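Local coordinates for Sodium/calcium exchanger membrane region domain-containing protein (Archaeoglobus fulgidus, PDB 4KPP) that probably exchanges protons for calcium ions across the membrane, as a helical membrane transporter of the sodium/calcium exchanger family, at residues A100-T105 and D241-V246; I349-F354 and Y361-I366. All coordinates share one frame; numbering follows the deposited sequence.

Interaction 1. Residues A100-T105 and D241-V246; sequences ATANMT and DEFLAV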
ATOM      1  N   ALA A 100      11.012   6.805  -8.742  1.00 25.20           N
ATOM      2  CA  ALA A 100      10.686   5.447  -8.325  1.00 25.82           C
ATOM      3  C   ALA A 100      10.758   5.308  -6.812  1.00 23.32           C
ATOM      4  O   ALA A 100       9.885   4.697  -6.192  1.00 21.89           O
ATOM      5  CB  ALA A 100      11.615   4.440  -8.997  1.00 28.23           C
ATOM      6  N   THR A 101      11.794   5.887  -6.219  1.00 23.90           N
ATOM      7  CA  THR A 101      11.980   5.794  -4.776  1.00 24.50           C
ATOM      8  C   THR A 101      11.099   6.793  -4.031  1.00 23.14           C
ATOM      9  O   THR A 101      10.555   6.483  -2.972  1.00 25.29           O
ATOM     10  CB  THR A 101      13.450   5.985  -4.378  1.00 26.75           C
ATOM     11  OG1 THR A 101      14.266   5.083  -5.137  1.00 27.92           O
ATOM     12  CG2 THR A 101      13.632   5.703  -2.895  1.00 27.36           C
ATOM     13  N   ALA A 102      10.953   7.987  -4.599  1.00 22.07           N
ATOM     14  CA  ALA A 102      10.095   9.015  -4.016  1.00 22.31           C
ATOM     15  C   ALA A 102       8.639   8.559  -3.944  1.00 20.24           C
ATOM     16  O   ALA A 102       7.955   8.811  -2.956  1.00 25.41           O
ATOM     17  CB  ALA A 102      10.209  10.318  -4.800  1.00 25.01           C
ATOM     18  N   ASN A 103       8.169   7.893  -4.994  1.00 19.18           N
ATOM     19  CA  ASN A 103       6.797   7.392  -5.030  1.00 21.22           C
ATOM     20  C   ASN A 103       6.576   6.274  -4.015  1.00 24.27           C
ATOM     21  O   ASN A 103       5.528   6.194  -3.373  1.00 26.28           O
ATOM     22  CB  ASN A 103       6.436   6.914  -6.440  1.00 20.18           C
ATOM     23  CG  ASN A 103       4.996   6.452  -6.549  1.00 23.37           C
ATOM     24  OD1 ASN A 103       4.703   5.262  -6.426  1.00 24.32           O
ATOM     25  ND2 ASN A 103       4.088   7.395  -6.781  1.00 24.24           N
ATOM     26  N   MET A 104       7.581   5.419  -3.874  1.00 22.37           N
ATOM     27  CA  MET A 104       7.525   4.302  -2.942  1.00 18.90           C
ATOM     28  C   MET A 104       7.499   4.786  -1.493  1.00 19.98           C
ATOM     29  O   MET A 104       6.719   4.295  -0.674  1.00 21.62           O
ATOM     30  CB  MET A 104       8.734   3.395  -3.162  1.00 20.22           C
ATOM     31  CG  MET A 104       8.666   2.067  -2.439  1.00 24.14           C
ATOM     32  SD  MET A 104      10.103   1.824  -1.382  1.00 55.00           S
ATOM     33  CE  MET A 104       9.639   2.793   0.026  1.00 13.20           C
ATOM     34  N   THR A 105       8.368   5.738  -1.177  1.00 20.29           N
ATOM     35  CA  THR A 105       8.445   6.283   0.173  1.00 22.47           C
ATOM     36  C   THR A 105       7.195   7.098   0.485  1.00 23.76           C
ATOM     37  O   THR A 105       6.692   7.084   1.613  1.00 23.43           O
ATOM     38  CB  THR A 105       9.701   7.154   0.365  1.00 26.16           C
ATOM     39  OG1 THR A 105       9.761   8.145  -0.669  1.00 29.88           O
ATOM     40  CG2 THR A 105      10.963   6.294   0.313  1.00 23.83           C
ATOM     41  N   ASP A 241       6.425  21.691  -7.906  1.00 41.95           N
ATOM     42  CA  ASP A 241       7.523  20.737  -7.997  1.00 37.34           C
ATOM     43  C   ASP A 241       7.014  19.326  -8.291  1.00 33.91           C
ATOM     44  O   ASP A 241       6.067  18.850  -7.667  1.00 30.58           O
ATOM     45  CB  ASP A 241       8.335  20.750  -6.698  1.00 37.76           C
ATOM     46  CG  ASP A 241       9.427  19.693  -6.670  1.00 41.74           C
ATOM     47  OD1 ASP A 241       9.862  19.229  -7.747  1.00 43.75           O
ATOM     48  OD2 ASP A 241       9.861  19.330  -5.558  1.00 43.57           O
ATOM     49  N   GLU A 242       7.667  18.659  -9.236  1.00 32.00           N
ATOM     50  CA  GLU A 242       7.259  17.329  -9.674  1.00 34.48           C
ATOM     51  C   GLU A 242       7.365  16.275  -8.573  1.00 32.73           C
ATOM     52  O   GLU A 242       6.640  15.280  -8.589  1.00 27.40           O
ATOM     53  CB  GLU A 242       8.081  16.897 -10.890  1.00 39.66           C
ATOM     54  CG  GLU A 242       7.834  17.727 -12.138  1.00 46.20           C
ATOM     55  CD  GLU A 242       8.884  17.493 -13.204  1.00 55.08           C
ATOM     56  OE1 GLU A 242      10.071  17.770 -12.935  1.00 62.05           O
ATOM     57  OE2 GLU A 242       8.527  17.030 -14.309  1.00 54.86           O
ATOM     58  N   PHE A 243       8.267  16.494  -7.623  1.00 36.91           N
ATOM     59  CA  PHE A 243       8.454  15.547  -6.528  1.00 33.73           C
ATOM     60  C   PHE A 243       7.233  15.482  -5.628  1.00 30.58           C
ATOM     61  O   PHE A 243       6.937  14.438  -5.054  1.00 25.25           O
ATOM     62  CB  PHE A 243       9.699  15.884  -5.706  1.00 36.02           C
ATOM     63  CG  PHE A 243      10.963  15.321  -6.278  1.00 40.83           C
ATOM     64  CD1 PHE A 243      11.249  13.969  -6.157  1.00 42.65           C
ATOM     65  CD2 PHE A 243      11.866  16.137  -6.940  1.00 43.22           C
ATOM     66  CE1 PHE A 243      12.415  13.440  -6.686  1.00 43.97           C
ATOM     67  CE2 PHE A 243      13.034  15.617  -7.472  1.00 47.39           C
ATOM     68  CZ  PHE A 243      13.310  14.265  -7.345  1.00 46.98           C
ATOM     69  N   LEU A 244       6.523  16.598  -5.508  1.00 32.28           N
ATOM     70  CA  LEU A 244       5.316  16.638  -4.697  1.00 35.72           C
ATOM     71  C   LEU A 244       4.206  15.807  -5.339  1.00 34.44           C
ATOM     72  O   LEU A 244       3.433  15.142  -4.647  1.00 36.40           O
ATOM     73  CB  LEU A 244       4.860  18.081  -4.487  1.00 42.22           C
ATOM     74  CG  LEU A 244       5.867  19.019  -3.810  1.00 46.81           C
ATOM     75  CD1 LEU A 244       5.299  20.426  -3.699  1.00 47.33           C
ATOM     76  CD2 LEU A 244       6.286  18.495  -2.438  1.00 45.29           C
ATOM     77  N   ALA A 245       4.137  15.842  -6.666  1.00 29.32           N
ATOM     78  CA  ALA A 245       3.143  15.070  -7.404  1.00 28.49           C
ATOM     79  C   ALA A 245       3.460  13.577  -7.342  1.00 26.52           C
ATOM     80  O   ALA A 245       2.592  12.759  -7.050  1.00 24.92           O
ATOM     81  CB  ALA A 245       3.071  15.544  -8.852  1.00 25.48           C
ATOM     82  N   VAL A 246       4.715  13.238  -7.615  1.00 27.15           N
ATOM     83  CA  VAL A 246       5.182  11.854  -7.595  1.00 26.53           C
ATOM     84  C   VAL A 246       5.061  11.222  -6.209  1.00 26.39           C
ATOM     85  O   VAL A 246       4.659  10.066  -6.072  1.00 22.84           O
ATOM     86  CB  VAL A 246       6.654  11.762  -8.071  1.00 26.63           C
ATOM     87  CG1 VAL A 246       7.236  10.381  -7.787  1.00 29.81           C
ATOM     88  CG2 VAL A 246       6.753  12.096  -9.548  1.00 20.59           C
TER
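Phe-243 and Val-246, in the first turn of helix 242-267, meet Ala-102 and Asn-103 of helix 96-127. The local axes approach to 9.2 Å at a crossing angle of -50°, and 186 Å² is buried: plain helix-helix packing that joins the two exchanger sequence regions away from the calcium site. The second helix starts at Asp-241, an N-cap residue: its OD1 accepts from Phe-243 N at 3.2 Å, with the donor lying above the carboxylate plane. The first residue to touch 100-105 is Phe-243, whose ring receives Ala-102 at its edge, near the ring plane, with CD1 4.0 Å from Ala-102 CB. One turn on, Val-246 approaches the same methyl, its CG1 4.2 Å from Ala-102 CB, and packs that CG1 at 3.8 Å against Asn-103 CB. The polar part is a single bond: Asn-103 ND2 donates to Val-246 O over 2.8 Å, with a somewhat bent N-H...O angle of 149°. The amide is carried there by a first torsion that sets CG anti to the backbone N (chi1 -177°); ND2 lies in the carbonyl plane of Val-246, though the oxygen is tilted out of the Asn-103 amide plane. With an alanine in place of Asn-103, Val-246 O would probably lose this buried amide donor, leaving the two segments held chiefly by methyl and ring contacts. Tyr-99, on helix 96-127 itself, meets the Phe-243 ring edge-to-face. Helix 76-91 flanks the pair, Phe-85 touching both Asn-103 and Val-246. Helix 311-331 borders it too, through Gln-313 against Ala-102 and Phe-243.

Interaction 2. Residues I349-F354 and Y361-I366; sequences IVQLLF and YIISAI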
ATOM      1  N   ILE A 349       2.576  15.248   8.833  1.00 38.74           N
ATOM      2  CA  ILE A 349       2.224  16.506   8.174  1.00 41.74           C
ATOM      3  C   ILE A 349       3.208  17.639   8.456  1.00 41.28           C
ATOM      4  O   ILE A 349       3.367  18.541   7.637  1.00 44.64           O
ATOM      5  CB  ILE A 349       0.781  16.960   8.513  1.00 47.40           C
ATOM      6  CG1 ILE A 349       0.562  17.006  10.029  1.00 48.20           C
ATOM      7  CG2 ILE A 349      -0.236  16.047   7.839  1.00 48.28           C
ATOM      8  CD1 ILE A 349       0.735  18.382  10.644  1.00 48.06           C
ATOM      9  N   VAL A 350       3.862  17.592   9.611  1.00 40.10           N
ATOM     10  CA  VAL A 350       4.872  18.591   9.947  1.00 41.97           C
ATOM     11  C   VAL A 350       6.019  18.548   8.939  1.00 39.31           C
ATOM     12  O   VAL A 350       6.488  19.589   8.475  1.00 39.24           O
ATOM     13  CB  VAL A 350       5.412  18.404  11.385  1.00 44.94           C
ATOM     14  CG1 VAL A 350       6.762  19.079  11.547  1.00 46.47           C
ATOM     15  CG2 VAL A 350       4.416  18.948  12.401  1.00 48.99           C
ATOM     16  N   GLN A 351       6.444  17.337   8.587  1.00 35.53           N
ATOM     17  CA  GLN A 351       7.523  17.147   7.624  1.00 38.57           C
ATOM     18  C   GLN A 351       7.090  17.614   6.243  1.00 44.08           C
ATOM     19  O   GLN A 351       7.897  18.115   5.457  1.00 44.92           O
ATOM     20  CB  GLN A 351       7.944  15.674   7.571  1.00 36.36           C
ATOM     21  CG  GLN A 351       9.207  15.406   6.754  1.00 34.55           C
ATOM     22  CD  GLN A 351       8.914  14.999   5.320  1.00 34.60           C
ATOM     23  OE1 GLN A 351       8.036  14.173   5.059  1.00 40.01           O
ATOM     24  NE2 GLN A 351       9.654  15.578   4.382  1.00 29.36           N
ATOM     25  N   LEU A 352       5.802  17.451   5.963  1.00 45.19           N
ATOM     26  CA  LEU A 352       5.237  17.817   4.674  1.00 43.21           C
ATOM     27  C   LEU A 352       5.013  19.324   4.576  1.00 47.46           C
ATOM     28  O   LEU A 352       5.163  19.913   3.506  1.00 49.72           O
ATOM     29  CB  LEU A 352       3.928  17.059   4.451  1.00 44.96           C
ATOM     30  CG  LEU A 352       3.200  17.282   3.128  1.00 47.54           C
ATOM     31  CD1 LEU A 352       4.165  17.154   1.965  1.00 49.98           C
ATOM     32  CD2 LEU A 352       2.055  16.293   2.987  1.00 44.93           C
ATOM     33  N   LEU A 353       4.668  19.947   5.699  1.00 51.36           N
ATOM     34  CA  LEU A 353       4.407  21.385   5.730  1.00 53.82           C
ATOM     35  C   LEU A 353       5.662  22.209   6.027  1.00 52.58           C
ATOM     36  O   LEU A 353       5.640  23.438   5.941  1.00 51.44           O
ATOM     37  CB  LEU A 353       3.301  21.712   6.738  1.00 57.35           C
ATOM     38  CG  LEU A 353       1.912  21.162   6.405  1.00 59.88           C
ATOM     39  CD1 LEU A 353       0.905  21.570   7.468  1.00 61.29           C
ATOM     40  CD2 LEU A 353       1.456  21.623   5.025  1.00 60.75           C
ATOM     41  N   PHE A 354       6.748  21.529   6.377  1.00 48.65           N
ATOM     42  CA  PHE A 354       8.037  22.182   6.583  1.00 49.85           C
ATOM     43  C   PHE A 354       9.125  21.433   5.820  1.00 48.87           C
ATOM     44  O   PHE A 354       9.813  20.584   6.386  1.00 48.69           O
ATOM     45  CB  PHE A 354       8.387  22.245   8.072  1.00 54.85           C
ATOM     46  CG  PHE A 354       7.498  23.159   8.871  1.00 60.38           C
ATOM     47  CD1 PHE A 354       7.212  24.439   8.424  1.00 64.62           C
ATOM     48  CD2 PHE A 354       6.945  22.736  10.068  1.00 62.63           C
ATOM     49  CE1 PHE A 354       6.393  25.281   9.157  1.00 65.99           C
ATOM     50  CE2 PHE A 354       6.124  23.572  10.806  1.00 65.90           C
ATOM     51  CZ  PHE A 354       5.849  24.846  10.350  1.00 66.12           C
ATOM     52  N   TYR A 361      15.942  15.139   8.754  1.00 28.09           N
ATOM     53  CA  TYR A 361      16.809  14.555   9.774  1.00 36.48           C
ATOM     54  C   TYR A 361      16.234  14.702  11.180  1.00 39.03           C
ATOM     55  O   TYR A 361      16.347  13.790  12.001  1.00 39.82           O
ATOM     56  CB  TYR A 361      18.217  15.148   9.704  1.00 39.50           C
ATOM     57  CG  TYR A 361      19.096  14.505   8.654  1.00 42.03           C
ATOM     58  CD1 TYR A 361      19.736  13.297   8.901  1.00 42.97           C
ATOM     59  CD2 TYR A 361      19.288  15.106   7.416  1.00 43.29           C
ATOM     60  CE1 TYR A 361      20.543  12.704   7.945  1.00 44.85           C
ATOM     61  CE2 TYR A 361      20.094  14.521   6.453  1.00 44.68           C
ATOM     62  CZ  TYR A 361      20.718  13.320   6.724  1.00 44.29           C
ATOM     63  OH  TYR A 361      21.518  12.735   5.770  1.00 43.74           O
ATOM     64  N   ILE A 362      15.615  15.847  11.452  1.00 37.66           N
ATOM     65  CA  ILE A 362      15.008  16.093  12.754  1.00 38.95           C
ATOM     66  C   ILE A 362      13.878  15.106  13.031  1.00 37.37           C
ATOM     67  O   ILE A 362      13.846  14.470  14.085  1.00 38.75           O
ATOM     68  CB  ILE A 362      14.486  17.543  12.879  1.00 36.61           C
ATOM     69  CG1 ILE A 362      15.654  18.519  13.034  1.00 39.55           C
ATOM     70  CG2 ILE A 362      13.545  17.674  14.068  1.00 33.25           C
ATOM     71  CD1 ILE A 362      15.235  19.976  13.035  1.00 42.71           C
ATOM     72  N   ILE A 363      12.961  14.977  12.077  1.00 33.80           N
ATOM     73  CA  ILE A 363      11.831  14.064  12.216  1.00 30.85           C
ATOM     74  C   ILE A 363      12.298  12.608  12.258  1.00 29.08           C
ATOM     75  O   ILE A 363      11.739  11.793  12.992  1.00 28.70           O
ATOM     76  CB  ILE A 363      10.790  14.261  11.092  1.00 31.41           C
ATOM     77  CG1 ILE A 363      10.319  15.715  11.052  1.00 31.39           C
ATOM     78  CG2 ILE A 363       9.596  13.346  11.297  1.00 25.68           C
ATOM     79  CD1 ILE A 363       9.641  16.170  12.321  1.00 33.39           C
ATOM     80  N   SER A 364      13.328  12.287  11.478  1.00 28.35           N
ATOM     81  CA  SER A 364      13.937  10.959  11.533  1.00 26.52           C
ATOM     82  C   SER A 364      14.435  10.661  12.942  1.00 30.52           C
ATOM     83  O   SER A 364      14.149   9.599  13.495  1.00 30.76           O
ATOM     84  CB  SER A 364      15.100  10.836  10.545  1.00 24.57           C
ATOM     85  OG  SER A 364      14.660  10.912   9.203  1.00 27.56           O
ATOM     86  N   ALA A 365      15.178  11.606  13.513  1.00 27.68           N
ATOM     87  CA  ALA A 365      15.706  11.465  14.868  1.00 29.58           C
ATOM     88  C   ALA A 365      14.588  11.293  15.893  1.00 34.05           C
ATOM     89  O   ALA A 365      14.684  10.463  16.795  1.00 38.74           O
ATOM     90  CB  ALA A 365      16.576  12.662  15.228  1.00 29.63           C
ATOM     91  N   ILE A 366      13.523  12.076  15.743  1.00 33.69           N
ATOM     92  CA  ILE A 366      12.396  12.016  16.669  1.00 33.27           C
ATOM     93  C   ILE A 366      11.679  10.663  16.618  1.00 34.07           C
ATOM     94  O   ILE A 366      11.382  10.076  17.659  1.00 34.47           O
ATOM     95  CB  ILE A 366      11.401  13.177  16.426  1.00 31.44           C
ATOM     96  CG1 ILE A 366      12.078  14.516  16.729  1.00 35.05           C
ATOM     97  CG2 ILE A 366      10.157  13.013  17.283  1.00 27.16           C
ATOM     98  CD1 ILE A 366      11.163  15.716  16.621  1.00 36.14           C
TER
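Ile-363 places CG1 anti to its own carbonyl carbon (chi1 -56°) and then folds CD1 back at the second torsion, while Val-350 sets CG1 anti to its backbone N (chi1 159°); together these turns bring the two methyls alongside each other between the two helices. Val-350 CG1 and Ile-363 CD1 stand 4.2 Å apart, an apolar contact in which the side chains cross obliquely. Beside it the aliphatic base of Gln-351 does the same work, with CB 4.2 Å from Ile-363 CG1. The end of Gln-351 leads away from the 361-366 helix, because its second torsion bends the chain at about -95°, and the amide oxygen OE1 is satisfied by a hydrogen bond from Arg-109 NH2. Ile-363 therefore rests on two neighbouring residues of the facing helix, and no hydrogen bond crosses between the segments. The CA atoms of Gln-351 and Ile-363 are 7.0 Å apart, and the 101 Å² buried here marks a modest, purely van der Waals contact. Within 349-354, Val-350 CG1 also lies in plane at the edge of the Phe-354 ring, just where the helix ends. Leu-319 of helix 311-331 touches both Gln-351 and Ser-364. Helix 338-353, a short turn and helix 357-377, running in roughly opposite directions, make this a helical hairpin in a membrane protein, packed near its connection by Val-350, Ile-363 and the aliphatic base of Gln-351.

In the fold
The centres of the two interactions lie 17 Å apart and their nearest atoms about 5 Å apart without touching. Along the chain they come in series, interaction 1 closing before interaction 2 opens. Interaction 1 is long-range, joining helices 96-127 and 242-267, which fall in the first and second sodium/calcium exchanger sequence regions; interaction 2 links helices adjacent in sequence. Helix 311-331 borders both, and helix 96-127 reaches interaction 2 through Arg-109. Neither contact belongs to the calcium site, whose ligands, Ile-330, Asp-333, Lys-335 and Glu-340, run from the end of helix 311-331 to the start of helix 338-353, whereas interaction 2 uses the latter's other end.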